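Local coordinates for fructuronate-tagaturonate epimerase UxaE from Cohnella laeviribosi in complex with 1 glycerol (Cohnella laeviribosi, PDB 6IL9), which interconverts tagaturonate and fructuronate by epimerisation, and holds a bound zinc ion in a TIM-barrel fold, at residues Cys183-Ala194 with Arg239-Phe250; His17-Glu25 with Ala145-Glu153. All blocks are in the same frame, centred on the assembly; numbering follows the deposited sequence.

Contact 1: Cys183-Ala194 with Arg239-Phe250; sequences CSEQIDNEAAQA and RDVLVYREAIQF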
loop_
_atom_site.group_PDB
_atom_site.type_symbol
_atom_site.label_atom_id
_atom_site.label_comp_id
_atom_site.label_asym_id
_atom_site.label_seq_id
_atom_site.Cartn_x
_atom_site.Cartn_y
_atom_site.Cartn_z
ATOM N N CYS A 183 -12.023 -4.891 -8.446
ATOM C CA CYS A 183 -13.219 -5.245 -9.205
ATOM C C CYS A 183 -13.461 -4.292 -10.371
ATOM O O CYS A 183 -14.571 -4.242 -10.908
ATOM C CB CYS A 183 -14.439 -5.284 -8.283
ATOM S SG CYS A 183 -14.257 -6.472 -6.939
ATOM N N SER A 184 -12.434 -3.536 -10.772
ATOM C CA SER A 184 -12.606 -2.537 -11.822
ATOM C C SER A 184 -12.934 -3.171 -13.168
ATOM O O SER A 184 -13.682 -2.589 -13.959
ATOM C CB SER A 184 -11.348 -1.671 -11.933
ATOM O OG SER A 184 -10.244 -2.417 -12.427
ATOM N N GLU A 185 -12.397 -4.359 -13.450
ATOM C CA GLU A 185 -12.635 -4.973 -14.753
ATOM C C GLU A 185 -14.053 -5.517 -14.895
ATOM O O GLU A 185 -14.517 -5.728 -16.024
ATOM C CB GLU A 185 -11.617 -6.085 -15.002
ATOM C CG GLU A 185 -10.191 -5.569 -15.076
ATOM C CD GLU A 185 -9.279 -6.460 -15.891
ATOM O OE1 GLU A 185 -8.070 -6.152 -15.955
ATOM O OE2 GLU A 185 -9.767 -7.463 -16.463
ATOM N N GLN A 186 -14.752 -5.751 -13.787
ATOM C CA GLN A 186 -16.124 -6.231 -13.852
ATOM C C GLN A 186 -17.140 -5.101 -13.916
ATOM O O GLN A 186 -18.306 -5.354 -14.235
ATOM C CB GLN A 186 -16.422 -7.126 -12.644
ATOM C CG GLN A 186 -15.848 -8.537 -12.754
ATOM C CD GLN A 186 -14.374 -8.624 -12.370
ATOM O OE1 GLN A 186 -13.797 -7.682 -11.833
ATOM N NE2 GLN A 186 -13.758 -9.765 -12.662
ATOM N N ILE A 187 -16.729 -3.871 -13.619
ATOM C CA ILE A 187 -17.637 -2.734 -13.652
ATOM C C ILE A 187 -18.031 -2.443 -15.094
ATOM O O ILE A 187 -17.181 -2.425 -15.994
ATOM C CB ILE A 187 -16.980 -1.509 -12.999
ATOM C CG1 ILE A 187 -16.586 -1.822 -11.551
ATOM C CG2 ILE A 187 -17.900 -0.310 -13.059
ATOM C CD1 ILE A 187 -17.764 -1.920 -10.609
ATOM N N ASP A 188 -19.320 -2.205 -15.322
ATOM C CA ASP A 188 -19.800 -1.874 -16.667
ATOM C C ASP A 188 -19.811 -0.354 -16.805
ATOM O O ASP A 188 -20.803 0.318 -16.520
ATOM C CB ASP A 188 -21.169 -2.493 -16.920
ATOM C CG ASP A 188 -21.583 -2.403 -18.380
ATOM O OD1 ASP A 188 -21.036 -1.534 -19.087
ATOM O OD2 ASP A 188 -22.443 -3.195 -18.818
ATOM N N ASN A 189 -18.689 0.194 -17.276
ATOM C CA ASN A 189 -18.559 1.646 -17.349
ATOM C C ASN A 189 -19.409 2.245 -18.466
ATOM O O ASN A 189 -19.898 3.372 -18.329
ATOM C CB ASN A 189 -17.089 2.030 -17.520
ATOM C CG ASN A 189 -16.322 2.007 -16.208
ATOM O OD1 ASN A 189 -16.379 2.959 -15.431
ATOM N ND2 ASN A 189 -15.604 0.915 -15.956
ATOM N N GLU A 190 -19.609 1.520 -19.569
ATOM C CA GLU A 190 -20.448 2.060 -20.632
ATOM C C GLU A 190 -21.897 2.168 -20.169
ATOM O O GLU A 190 -22.602 3.114 -20.531
ATOM C CB GLU A 190 -20.330 1.208 -21.895
ATOM C CG GLU A 190 -20.065 -0.273 -21.666
ATOM C CD GLU A 190 -19.686 -0.999 -22.948
ATOM O OE1 GLU A 190 -20.202 -0.614 -24.020
ATOM O OE2 GLU A 190 -18.873 -1.949 -22.889
ATOM N N ALA A 191 -22.344 1.235 -19.322
ATOM C CA ALA A 191 -23.670 1.359 -18.722
ATOM C C ALA A 191 -23.768 2.583 -17.821
ATOM O O ALA A 191 -24.858 3.137 -17.648
ATOM C CB ALA A 191 -24.010 0.097 -17.930
ATOM N N ALA A 192 -22.652 3.011 -17.226
ATOM C CA ALA A 192 -22.698 4.190 -16.367
ATOM C C ALA A 192 -22.839 5.469 -17.183
ATOM O O ALA A 192 -23.431 6.441 -16.703
ATOM C CB ALA A 192 -21.450 4.248 -15.487
ATOM N N GLN A 193 -22.323 5.479 -18.414
ATOM C CA GLN A 193 -22.350 6.651 -19.282
ATOM C C GLN A 193 -23.509 6.652 -20.269
ATOM O O GLN A 193 -23.779 7.693 -20.879
ATOM C CB GLN A 193 -21.041 6.754 -20.072
ATOM C CG GLN A 193 -19.794 6.426 -19.273
ATOM C CD GLN A 193 -18.869 7.613 -19.143
ATOM O OE1 GLN A 193 -19.196 8.717 -19.582
ATOM N NE2 GLN A 193 -17.701 7.395 -18.544
ATOM N N ALA A 194 -24.194 5.526 -20.441
ATOM C CA ALA A 194 -25.186 5.399 -21.495
ATOM C C ALA A 194 -26.432 6.221 -21.171
ATOM O O ALA A 194 -26.675 6.612 -20.027
ATOM C CB ALA A 194 -25.564 3.933 -21.695
ATOM N N ARG A 239 -29.733 1.574 -13.533
ATOM C CA ARG A 239 -28.348 1.873 -13.849
ATOM C C ARG A 239 -27.413 1.202 -12.849
ATOM O O ARG A 239 -26.412 0.595 -13.241
ATOM C CB ARG A 239 -28.131 3.383 -13.887
ATOM C CG ARG A 239 -26.830 3.774 -14.539
ATOM C CD ARG A 239 -26.612 5.280 -14.481
ATOM N NE ARG A 239 -27.587 6.017 -15.285
ATOM C CZ ARG A 239 -27.474 6.227 -16.593
ATOM N NH1 ARG A 239 -26.434 5.743 -17.259
ATOM N NH2 ARG A 239 -28.407 6.919 -17.235
ATOM N N ASP A 240 -27.735 1.284 -11.554
ATOM C CA ASP A 240 -26.891 0.665 -10.531
ATOM C C ASP A 240 -26.728 -0.835 -10.766
ATOM O O ASP A 240 -25.621 -1.370 -10.646
ATOM C CB ASP A 240 -27.472 0.907 -9.140
ATOM C CG ASP A 240 -27.115 2.270 -8.581
ATOM O OD1 ASP A 240 -26.185 2.913 -9.111
ATOM O OD2 ASP A 240 -27.770 2.684 -7.602
ATOM N N VAL A 241 -27.823 -1.529 -11.080
ATOM C CA VAL A 241 -27.737 -2.965 -11.343
ATOM C C VAL A 241 -26.825 -3.234 -12.537
ATOM O O VAL A 241 -25.954 -4.112 -12.495
ATOM C CB VAL A 241 -29.146 -3.559 -11.544
ATOM C CG1 VAL A 241 -29.066 -5.037 -11.971
ATOM C CG2 VAL A 241 -29.970 -3.419 -10.274
ATOM N N LEU A 242 -26.991 -2.468 -13.621
ATOM C CA LEU A 242 -26.176 -2.703 -14.809
ATOM C C LEU A 242 -24.698 -2.432 -14.549
ATOM O O LEU A 242 -23.832 -3.158 -15.050
ATOM C CB LEU A 242 -26.670 -1.833 -15.962
ATOM C CG LEU A 242 -28.052 -2.194 -16.491
ATOM C CD1 LEU A 242 -28.452 -1.235 -17.609
ATOM C CD2 LEU A 242 -28.061 -3.629 -16.995
ATOM N N VAL A 243 -24.389 -1.386 -13.778
ATOM C CA VAL A 243 -22.995 -1.009 -13.577
ATOM C C VAL A 243 -22.289 -2.008 -12.666
ATOM O O VAL A 243 -21.121 -2.349 -12.889
ATOM C CB VAL A 243 -22.903 0.427 -13.021
ATOM C CG1 VAL A 243 -21.458 0.770 -12.676
ATOM C CG2 VAL A 243 -23.457 1.428 -14.037
ATOM N N TYR A 244 -22.979 -2.492 -11.630
ATOM C CA TYR A 244 -22.323 -3.153 -10.513
ATOM C C TYR A 244 -22.645 -4.634 -10.337
ATOM O O TYR A 244 -21.913 -5.303 -9.599
ATOM C CB TYR A 244 -22.655 -2.422 -9.197
ATOM C CG TYR A 244 -22.070 -1.028 -9.136
ATOM C CD1 TYR A 244 -20.717 -0.832 -8.880
ATOM C CD2 TYR A 244 -22.862 0.089 -9.367
ATOM C CE1 TYR A 244 -20.172 0.439 -8.847
ATOM C CE2 TYR A 244 -22.323 1.369 -9.335
ATOM C CZ TYR A 244 -20.978 1.532 -9.072
ATOM O OH TYR A 244 -20.431 2.793 -9.040
ATOM N N ARG A 245 -23.695 -5.174 -10.972
ATOM C CA ARG A 245 -24.126 -6.534 -10.638
ATOM C C ARG A 245 -23.021 -7.552 -10.886
ATOM O O ARG A 245 -22.768 -8.424 -10.045
ATOM C CB ARG A 245 -25.378 -6.934 -11.424
ATOM C CG ARG A 245 -25.786 -8.376 -11.167
ATOM C CD ARG A 245 -27.061 -8.783 -11.886
ATOM N NE ARG A 245 -27.090 -10.227 -12.136
ATOM C CZ ARG A 245 -27.400 -11.152 -11.228
ATOM N NH1 ARG A 245 -27.720 -10.811 -9.982
ATOM N NH2 ARG A 245 -27.386 -12.434 -11.569
ATOM N N GLU A 246 -22.357 -7.471 -12.045
ATOM C CA GLU A 246 -21.312 -8.444 -12.343
ATOM C C GLU A 246 -20.161 -8.328 -11.349
ATOM O O GLU A 246 -19.568 -9.338 -10.953
ATOM C CB GLU A 246 -20.820 -8.264 -13.779
ATOM C CG GLU A 246 -19.765 -9.269 -14.195
ATOM C CD GLU A 246 -19.304 -9.071 -15.632
ATOM O OE1 GLU A 246 -20.056 -8.451 -16.421
ATOM O OE2 GLU A 246 -18.193 -9.542 -15.970
ATOM N N ALA A 247 -19.843 -7.103 -10.925
ATOM C CA ALA A 247 -18.797 -6.924 -9.925
ATOM C C ALA A 247 -19.215 -7.504 -8.579
ATOM O O ALA A 247 -18.398 -8.108 -7.880
ATOM C CB ALA A 247 -18.443 -5.443 -9.791
ATOM N N ILE A 248 -20.480 -7.314 -8.199
ATOM C CA ILE A 248 -20.992 -7.880 -6.950
ATOM C C ILE A 248 -20.887 -9.397 -6.979
ATOM O O ILE A 248 -20.453 -10.029 -6.008
ATOM C CB ILE A 248 -22.442 -7.427 -6.722
ATOM C CG1 ILE A 248 -22.491 -5.918 -6.465
ATOM C CG2 ILE A 248 -23.099 -8.216 -5.564
ATOM C CD1 ILE A 248 -23.902 -5.348 -6.561
ATOM N N GLN A 249 -21.295 -10.005 -8.095
ATOM C CA GLN A 249 -21.207 -11.456 -8.211
ATOM C C GLN A 249 -19.770 -11.925 -8.066
ATOM O O GLN A 249 -19.508 -12.977 -7.470
ATOM C CB GLN A 249 -21.786 -11.908 -9.549
ATOM C CG GLN A 249 -23.258 -11.665 -9.670
ATOM C CD GLN A 249 -24.040 -12.413 -8.620
ATOM O OE1 GLN A 249 -24.804 -11.819 -7.851
ATOM N NE2 GLN A 249 -23.850 -13.729 -8.571
ATOM N N PHE A 250 -18.830 -11.144 -8.600
ATOM C CA PHE A 250 -17.415 -11.482 -8.524
ATOM C C PHE A 250 -16.905 -11.369 -7.093
ATOM O O PHE A 250 -16.133 -12.219 -6.638
ATOM C CB PHE A 250 -16.626 -10.569 -9.470
ATOM C CG PHE A 250 -15.139 -10.818 -9.477
ATOM C CD1 PHE A 250 -14.623 -12.051 -9.857
ATOM C CD2 PHE A 250 -14.258 -9.803 -9.132
ATOM C CE1 PHE A 250 -13.253 -12.276 -9.873
ATOM C CE2 PHE A 250 -12.885 -10.017 -9.141
ATOM C CZ PHE A 250 -12.383 -11.258 -9.505
HETATM O O HOH W 1 -20.392 -4.898 -12.729
HETATM O O HOH W 2 -19.296 -5.447 -16.849
#

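Contact 2: His17-Glu25 with Ala145-Glu153; sequences HVYPRSRHE and AVFQEGYTE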
loop_
_atom_site.group_PDB
_atom_site.type_symbol
_atom_site.label_atom_id
_atom_site.label_comp_id
_atom_site.label_asym_id
_atom_site.label_seq_id
_atom_site.Cartn_x
_atom_site.Cartn_y
_atom_site.Cartn_z
ATOM N N HIS A 17 27.975 -0.826 13.859
ATOM C CA HIS A 17 26.688 -0.286 14.275
ATOM C C HIS A 17 25.729 -1.400 14.685
ATOM O O HIS A 17 25.480 -2.335 13.917
ATOM C CB HIS A 17 26.063 0.542 13.154
ATOM C CG HIS A 17 24.776 1.191 13.553
ATOM N ND1 HIS A 17 24.710 2.190 14.503
ATOM C CD2 HIS A 17 23.499 0.954 13.166
ATOM C CE1 HIS A 17 23.450 2.554 14.667
ATOM N NE2 HIS A 17 22.696 1.820 13.868
ATOM N N VAL A 18 25.173 -1.284 15.890
ATOM C CA VAL A 18 24.166 -2.205 16.408
ATOM C C VAL A 18 22.851 -1.449 16.490
ATOM O O VAL A 18 22.809 -0.326 17.006
ATOM C CB VAL A 18 24.547 -2.754 17.795
ATOM C CG1 VAL A 18 23.450 -3.662 18.328
ATOM C CG2 VAL A 18 25.862 -3.501 17.724
ATOM N N TYR A 19 21.790 -2.056 15.981
ATOM C CA TYR A 19 20.483 -1.427 16.076
ATOM C C TYR A 19 19.950 -1.655 17.484
ATOM O O TYR A 19 19.736 -2.805 17.872
ATOM C CB TYR A 19 19.542 -1.985 15.017
ATOM C CG TYR A 19 19.935 -1.548 13.615
ATOM C CD1 TYR A 19 19.653 -0.263 13.166
ATOM C CD2 TYR A 19 20.611 -2.409 12.758
ATOM C CE1 TYR A 19 20.026 0.150 11.883
ATOM C CE2 TYR A 19 20.979 -2.012 11.474
ATOM C CZ TYR A 19 20.684 -0.731 11.044
ATOM O OH TYR A 19 21.049 -0.331 9.776
ATOM N N PRO A 20 19.770 -0.602 18.288
ATOM C CA PRO A 20 19.623 -0.820 19.732
ATOM C C PRO A 20 18.335 -1.522 20.106
ATOM O O PRO A 20 18.307 -2.236 21.117
ATOM C CB PRO A 20 19.695 0.602 20.308
ATOM C CG PRO A 20 19.256 1.484 19.193
ATOM C CD PRO A 20 19.740 0.824 17.927
ATOM N N ARG A 21 17.276 -1.374 19.313
ATOM C CA ARG A 21 16.010 -2.021 19.620
ATOM C C ARG A 21 15.901 -3.426 19.036
ATOM O O ARG A 21 14.842 -4.053 19.160
ATOM C CB ARG A 21 14.850 -1.156 19.114
ATOM C CG ARG A 21 14.749 0.218 19.773
ATOM C CD ARG A 21 13.618 1.023 19.131
ATOM N NE ARG A 21 13.426 2.352 19.715
ATOM C CZ ARG A 21 12.456 2.668 20.574
ATOM N NH1 ARG A 21 11.580 1.753 20.977
ATOM N NH2 ARG A 21 12.360 3.907 21.033
ATOM N N SER A 22 16.972 -3.954 18.430
ATOM C CA SER A 22 16.915 -5.229 17.734
ATOM C C SER A 22 17.304 -6.420 18.599
ATOM O O SER A 22 17.310 -7.549 18.097
ATOM C CB SER A 22 17.829 -5.204 16.495
ATOM O OG SER A 22 19.198 -5.232 16.891
ATOM N N ARG A 23 17.650 -6.209 19.864
ATOM C CA ARG A 23 18.106 -7.309 20.705
ATOM C C ARG A 23 16.911 -8.138 21.153
ATOM O O ARG A 23 16.005 -7.620 21.813
ATOM C CB ARG A 23 18.873 -6.774 21.909
ATOM C CG ARG A 23 20.211 -6.178 21.538
ATOM C CD ARG A 23 20.883 -5.581 22.752
ATOM N NE ARG A 23 22.194 -5.030 22.428
ATOM C CZ ARG A 23 22.433 -3.742 22.206
ATOM N NH1 ARG A 23 21.441 -2.859 22.269
ATOM N NH2 ARG A 23 23.665 -3.338 21.920
ATOM N N HIS A 24 16.912 -9.420 20.788
ATOM C CA HIS A 24 15.861 -10.349 21.178
ATOM C C HIS A 24 16.496 -11.662 21.611
ATOM O O HIS A 24 17.701 -11.878 21.453
ATOM C CB HIS A 24 14.855 -10.550 20.040
ATOM C CG HIS A 24 14.111 -9.301 19.694
ATOM N ND1 HIS A 24 14.576 -8.389 18.769
ATOM C CD2 HIS A 24 12.964 -8.783 20.193
ATOM C CE1 HIS A 24 13.735 -7.371 18.702
ATOM N NE2 HIS A 24 12.746 -7.589 19.553
ATOM N N GLU A 25 15.671 -12.536 22.188
ATOM C CA GLU A 25 16.168 -13.764 22.786
ATOM C C GLU A 25 15.109 -14.848 22.661
ATOM O O GLU A 25 13.928 -14.595 22.909
ATOM C CB GLU A 25 16.523 -13.536 24.259
ATOM C CG GLU A 25 16.832 -14.792 25.044
ATOM C CD GLU A 25 17.839 -14.532 26.146
ATOM O OE1 GLU A 25 18.580 -15.474 26.517
ATOM O OE2 GLU A 25 17.885 -13.379 26.637
ATOM N N ALA A 145 11.919 -5.353 9.505
ATOM C CA ALA A 145 11.753 -4.003 10.025
ATOM C C ALA A 145 11.220 -4.016 11.452
ATOM O O ALA A 145 11.726 -3.290 12.316
ATOM C CB ALA A 145 10.823 -3.204 9.117
ATOM N N VAL A 146 10.180 -4.811 11.724
ATOM C CA VAL A 146 9.652 -4.787 13.089
ATOM C C VAL A 146 10.639 -5.436 14.047
ATOM O O VAL A 146 10.693 -5.074 15.225
ATOM C CB VAL A 146 8.259 -5.442 13.200
ATOM C CG1 VAL A 146 7.246 -4.682 12.365
ATOM C CG2 VAL A 146 8.301 -6.923 12.821
ATOM N N PHE A 147 11.439 -6.390 13.565
ATOM C CA PHE A 147 12.479 -6.973 14.407
ATOM C C PHE A 147 13.557 -5.941 14.724
ATOM O O PHE A 147 13.942 -5.765 15.886
ATOM C CB PHE A 147 13.076 -8.204 13.713
ATOM C CG PHE A 147 14.024 -9.009 14.577
ATOM C CD1 PHE A 147 13.545 -9.970 15.456
ATOM C CD2 PHE A 147 15.390 -8.815 14.481
ATOM C CE1 PHE A 147 14.419 -10.711 16.243
ATOM C CE2 PHE A 147 16.271 -9.552 15.269
ATOM C CZ PHE A 147 15.780 -10.502 16.145
ATOM N N GLN A 148 14.030 -5.228 13.699
ATOM C CA GLN A 148 15.044 -4.196 13.892
ATOM C C GLN A 148 14.611 -3.156 14.914
ATOM O O GLN A 148 15.418 -2.712 15.741
ATOM C CB GLN A 148 15.345 -3.516 12.564
ATOM C CG GLN A 148 16.350 -2.383 12.676
ATOM C CD GLN A 148 16.619 -1.728 11.341
ATOM O OE1 GLN A 148 16.758 -2.404 10.321
ATOM N NE2 GLN A 148 16.698 -0.409 11.341
ATOM N N GLU A 149 13.347 -2.743 14.861
ATOM C CA GLU A 149 12.826 -1.682 15.706
ATOM C C GLU A 149 12.168 -2.190 16.977
ATOM O O GLU A 149 11.669 -1.373 17.763
ATOM C CB GLU A 149 11.813 -0.843 14.921
ATOM C CG GLU A 149 12.397 -0.145 13.719
ATOM C CD GLU A 149 13.392 0.933 14.104
ATOM O OE1 GLU A 149 13.230 1.538 15.190
ATOM O OE2 GLU A 149 14.335 1.162 13.322
ATOM N N GLY A 150 12.151 -3.500 17.196
ATOM C CA GLY A 150 11.530 -4.050 18.388
ATOM C C GLY A 150 10.076 -3.660 18.516
ATOM O O GLY A 150 9.614 -3.319 19.614
ATOM N N TYR A 151 9.351 -3.668 17.404
ATOM C CA TYR A 151 7.950 -3.256 17.367
ATOM C C TYR A 151 7.103 -4.516 17.430
ATOM O O TYR A 151 6.991 -5.248 16.444
ATOM C CB TYR A 151 7.668 -2.458 16.103
ATOM C CG TYR A 151 6.241 -1.971 15.966
ATOM C CD1 TYR A 151 5.848 -0.769 16.537
ATOM C CD2 TYR A 151 5.311 -2.688 15.220
ATOM C CE1 TYR A 151 4.547 -0.304 16.400
ATOM C CE2 TYR A 151 4.000 -2.232 15.071
ATOM C CZ TYR A 151 3.634 -1.036 15.664
ATOM O OH TYR A 151 2.344 -0.576 15.525
ATOM N N THR A 152 6.505 -4.770 18.595
ATOM C CA THR A 152 5.798 -6.017 18.842
ATOM C C THR A 152 4.286 -5.873 18.768
ATOM O O THR A 152 3.576 -6.852 19.015
ATOM C CB THR A 152 6.185 -6.582 20.216
ATOM O OG1 THR A 152 5.700 -5.706 21.243
ATOM C CG2 THR A 152 7.693 -6.703 20.335
ATOM N N GLU A 153 3.778 -4.686 18.429
ATOM C CA GLU A 153 2.342 -4.435 18.430
ATOM C C GLU A 153 1.609 -5.100 17.273
ATOM O O GLU A 153 0.379 -5.183 17.315
ATOM C CB GLU A 153 2.068 -2.930 18.395
ATOM C CG GLU A 153 2.247 -2.241 19.734
ATOM C CD GLU A 153 3.682 -2.219 20.191
ATOM O OE1 GLU A 153 4.560 -1.860 19.376
ATOM O OE2 GLU A 153 3.940 -2.564 21.367
HETATM O O HOH W 3 16.973 -0.342 16.666
HETATM O O HOH W 4 11.292 -1.101 21.009
HETATM O O HOH W 5 11.115 -5.635 21.291
#

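Contact 1: Cys183-Ala194 with Arg239-Phe250
Gln-186 lies beside Ala-247 and Asp-188 beside Val-243, and the short helix 189-193 runs antiparallel to helix 239-250, their axes 8.0 Å apart at 168°. The long helix is kinked where the N-H groups of Glu-246 and Ala-247 lack bonds to the preceding turn, and Val-243 O turns to other partners. It accepts a nearly straight bond from Asp-188 N (3.0 Å), in its carbonyl plane on a lone pair, while one water takes the N-H of Ala-247 and donates to both Val-243 O and Gln-186 O. Bent at chi2 (82°), Gln-186 lays its amide on the Phe-250 ring, planes 13° apart, with NE2 over the ring centre; Cys-183 SG meets the edge of that ring, 4.0 Å from CD2. Ile-187 CD1 touches both Tyr-244 CD1 (3.6 Å) and Ala-247 CB (3.7 Å). Asp-188 caps the short helix, OD1 accepting from Ala-191 N, and at the helix's C-terminal end Arg-239 NH1 (2.9 Å) and NH2 (3.3 Å) grip Ala-194 O within the guanidinium plane; NH1 adds a weak bond to Ala-191 O. Tyr-244 rests on helix 281-293, Arg-239 and Leu-242 touch helix 196-204, and Cys-183 is backbone-bonded to Ser-271 of barrel strand 267-271.

Contact 2: His17-Glu25 with Ala145-Glu153
The Schellman motif that ends helix 135-149 at Gly-150 docks against the interruption in strand 17-26, an edge strand of a five-stranded antiparallel sheet, so that Phe-147, Gln-148 and Gly-150 meet Tyr-19, Arg-21, Ser-22 and His-24. Gln-148, extended from the helix with CG anti to the backbone N (chi1 178°), lies over one face of the Tyr-19 ring: CG makes a CH-pi contact, and the amide plane is 25° from the ring plane, with NE2 3.4 Å from Tyr-19 CE1. Both polar ends have mates beyond the contact, Gln-148 OE1 on Lys-40 and Tyr-19 OH on Glu-469. Replacing Tyr-19 by an alanine would probably leave the Gln-148 amide without the face it lies on and Glu-469 without its hydroxyl partner. The aliphatic part of Arg-21 lies on Glu-149 O, CD 3.4 Å from it. Ser-22 OG and N both bond to Tyr-19 O, while Ser-22 CA directs its hydrogen at Phe-147 O (3.5 Å). His-24 sets ND1 over one face of the Phe-147 ring, 3.4 Å from CE1, the two planes oblique at 36°. That same ND1 donates a weak bond to Ser-22 O. Glycine suits position 150 twice over: its phi is positive, and a beta carbon would clash with Arg-21 O. A water donates to Gly-150 O and also hydrogen-bonds to His-24 NE2, 3.1 Å away.

Contacts 1 and 2 lie on opposite sides of the chain's centre, their centres 47 Å apart and their nearest atoms about 28 Å apart. Contact 2 joins the antiparallel sheet to a barrel helix; contact 1 holds the segment that follows barrel strand 178-182 against helix 234-259. Along the chain contact 2 closes before contact 1 opens. The Cys-183 end of contact 1 stands off from the metal site of His-161, Asp-273 and His-343 without touching it: its side chain is about 11 Å from the zinc ion and about 14 Å from the bound glycerol. Contact 2 relates to that site more indirectly, since helix 135-149 precedes strand 156-162, which bears His-161.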